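Local atomic coordinates of magnesium transport protein CorA (Methanocaldococcus jannaschii, PDB entry 4EGW), a protein that mediates the influx of magnesium ions across the cell membrane as a homopentamer that closes when cytoplasmic magnesium is high and opens when it is low. Residues Tyr100-Phe105 against Asn163-Ser168. Sequence-based numbering, arbitrary orientation.
Sequences YKAPLF and NEITRS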
loop_
_atom_site.group_PDB
_atom_site.type_symbol
_atom_site.label_atom_id
_atom_site.label_comp_id
_atom_site.label_asym_id
_atom_site.label_seq_id
_atom_site.Cartn_x
_atom_site.Cartn_y
_atom_site.Cartn_z
ATOM N N TYR A 100 15.467 -6.811 10.383
ATOM C CA TYR A 100 14.112 -6.840 9.886
ATOM C C TYR A 100 14.089 -7.478 8.518
ATOM O O TYR A 100 15.050 -7.357 7.760
ATOM C CB TYR A 100 13.583 -5.422 9.818
ATOM C CG TYR A 100 12.117 -5.301 10.101
ATOM C CD1 TYR A 100 11.635 -5.375 11.396
ATOM C CD2 TYR A 100 11.209 -5.104 9.070
ATOM C CE1 TYR A 100 10.285 -5.256 11.660
ATOM C CE2 TYR A 100 9.860 -4.982 9.320
ATOM C CZ TYR A 100 9.400 -5.056 10.618
ATOM O OH TYR A 100 8.050 -4.935 10.862
ATOM N N LYS A 101 13.001 -8.179 8.210
ATOM C CA LYS A 101 12.849 -8.817 6.906
ATOM C C LYS A 101 12.019 -7.965 5.960
ATOM O O LYS A 101 10.853 -7.666 6.222
ATOM C CB LYS A 101 12.214 -10.201 7.034
ATOM C CG LYS A 101 13.166 -11.276 7.518
ATOM C CD LYS A 101 13.950 -11.920 6.389
ATOM C CE LYS A 101 14.972 -12.853 6.960
ATOM N NZ LYS A 101 15.730 -13.478 5.856
ATOM N N ALA A 102 12.631 -7.598 4.845
ATOM C CA ALA A 102 11.967 -6.809 3.840
ATOM C C ALA A 102 11.872 -7.629 2.560
ATOM O O ALA A 102 12.736 -8.466 2.286
ATOM C CB ALA A 102 12.749 -5.555 3.598
ATOM N N PRO A 103 10.815 -7.399 1.774
ATOM C CA PRO A 103 10.661 -8.085 0.490
ATOM C C PRO A 103 11.898 -7.897 -0.404
ATOM O O PRO A 103 12.535 -6.849 -0.383
ATOM C CB PRO A 103 9.432 -7.395 -0.126
ATOM C CG PRO A 103 8.674 -6.862 1.038
ATOM C CD PRO A 103 9.740 -6.414 2.001
ATOM N N LEU A 104 12.230 -8.923 -1.174
ATOM C CA LEU A 104 13.386 -8.906 -2.059
ATOM C C LEU A 104 12.894 -9.322 -3.429
ATOM O O LEU A 104 12.169 -10.308 -3.570
ATOM C CB LEU A 104 14.431 -9.897 -1.569
ATOM C CG LEU A 104 15.594 -10.198 -2.508
ATOM C CD1 LEU A 104 16.356 -8.936 -2.823
ATOM C CD2 LEU A 104 16.520 -11.268 -1.921
ATOM N N PHE A 105 13.283 -8.581 -4.449
ATOM C CA PHE A 105 12.702 -8.795 -5.762
ATOM C C PHE A 105 13.712 -9.411 -6.721
ATOM O O PHE A 105 14.902 -9.099 -6.681
ATOM C CB PHE A 105 12.139 -7.485 -6.302
ATOM C CG PHE A 105 11.514 -6.610 -5.237
ATOM C CD1 PHE A 105 12.288 -6.074 -4.212
ATOM C CD2 PHE A 105 10.165 -6.310 -5.267
ATOM C CE1 PHE A 105 11.722 -5.268 -3.236
ATOM C CE2 PHE A 105 9.600 -5.497 -4.298
ATOM C CZ PHE A 105 10.376 -4.981 -3.281
ATOM N N ASN A 163 7.494 0.782 8.363
ATOM C CA ASN A 163 6.241 0.930 7.666
ATOM C C ASN A 163 6.406 0.719 6.173
ATOM O O ASN A 163 5.715 -0.107 5.580
ATOM C CB ASN A 163 5.644 2.303 7.901
ATOM C CG ASN A 163 4.153 2.307 7.714
ATOM O OD1 ASN A 163 3.475 1.322 8.031
ATOM N ND2 ASN A 163 3.627 3.406 7.197
ATOM N N GLU A 164 7.308 1.478 5.559
ATOM C CA GLU A 164 7.524 1.334 4.131
ATOM C C GLU A 164 7.823 -0.102 3.795
ATOM O O GLU A 164 7.333 -0.618 2.794
ATOM C CB GLU A 164 8.638 2.237 3.622
ATOM C CG GLU A 164 8.154 3.602 3.166
ATOM C CD GLU A 164 6.924 3.518 2.278
ATOM O OE1 GLU A 164 6.881 2.631 1.390
ATOM O OE2 GLU A 164 5.996 4.338 2.480
ATOM N N ILE A 165 8.610 -0.767 4.628
ATOM C CA ILE A 165 8.879 -2.168 4.373
ATOM C C ILE A 165 7.544 -2.869 4.375
ATOM O O ILE A 165 7.128 -3.439 3.367
ATOM C CB ILE A 165 9.753 -2.783 5.458
ATOM C CG1 ILE A 165 11.134 -2.136 5.454
ATOM C CG2 ILE A 165 9.865 -4.284 5.260
ATOM C CD1 ILE A 165 12.059 -2.718 6.493
ATOM N N THR A 166 6.839 -2.765 5.497
ATOM C CA THR A 166 5.568 -3.464 5.647
ATOM C C THR A 166 4.669 -3.216 4.438
ATOM O O THR A 166 3.975 -4.123 3.961
ATOM C CB THR A 166 4.860 -3.074 6.949
ATOM O OG1 THR A 166 5.745 -3.297 8.059
ATOM C CG2 THR A 166 3.602 -3.908 7.138
ATOM N N ARG A 167 4.710 -1.987 3.938
ATOM C CA ARG A 167 3.972 -1.604 2.742
ATOM C C ARG A 167 4.491 -2.294 1.488
ATOM O O ARG A 167 3.730 -2.537 0.546
ATOM C CB ARG A 167 4.016 -0.098 2.568
ATOM C CG ARG A 167 2.761 0.580 3.059
ATOM C CD ARG A 167 2.848 2.093 2.876
ATOM N NE ARG A 167 3.262 2.474 1.529
ATOM C CZ ARG A 167 2.438 2.947 0.602
ATOM N NH1 ARG A 167 1.148 3.100 0.874
ATOM N NH2 ARG A 167 2.904 3.278 -0.594
ATOM N N SER A 168 5.788 -2.600 1.471
ATOM C CA SER A 168 6.348 -3.429 0.406
ATOM C C SER A 168 5.569 -4.734 0.398
ATOM O O SER A 168 5.009 -5.135 -0.612
ATOM C CB SER A 168 7.835 -3.733 0.647
ATOM O OG SER A 168 8.623 -2.561 0.760
#
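Helix-on-sheet packing within the cytoplasmic domain of CorA is illustrated where Ile165, on helix 156-186, enters the angle between Tyr100 and Ala102 of strand 96-104. The short segments run at 43° to one another, their axes coming within 7.3 Å, so that a branched side chain from the helix reaches the strand backbone. Ile165 divides its work between two methyl groups. Its CD1 reaches the tyrosine ring obliquely, 3.6 Å from Tyr100 CD2, while CG2 lies 3.6 Å from Ala102 CB and also touches the carbonyl oxygen of Lys101. The torsions explain this division: with chi1 at -65°, CG2 stands opposite the backbone N and CG1 opposite the carbonyl carbon, and the extended chi2 carries CD1 on to the ring. Three residues further along the helix, at Ser168, the strand offers Pro103. Its ring carbon CG lies 3.3 Å from Ser168 CB, though the placing of that CB is less sure, and its CD also meets Ile165 CG2, at 3.9 Å, so that the proline spans two helix residues. The Ser168 hydroxyl is hydrogen-bonded to Arg136, while its CB lies beside the proline. At the other end, Tyr100 OH comes only to 4.0 Å from Thr166 OG1, which is hydrogen-bonded to the backbone oxygen of Leu162. Replacing Tyr100 with an alanine would probably leave CD1 of Ile165 without its aromatic neighbour and open a gap between strand and helix. The buried interface is closed in by further elements: Tyr100 also packs on Val219 and Leu220 of helix 193-225, Thr166 touches Leu242 and Leu249 of helix 233-270, Ala133 of helix 132-143 touches Ile165 and Ser168, and backbone hydrogen bonds join Tyr100 and Ala102 to the adjacent antiparallel strand 110-119.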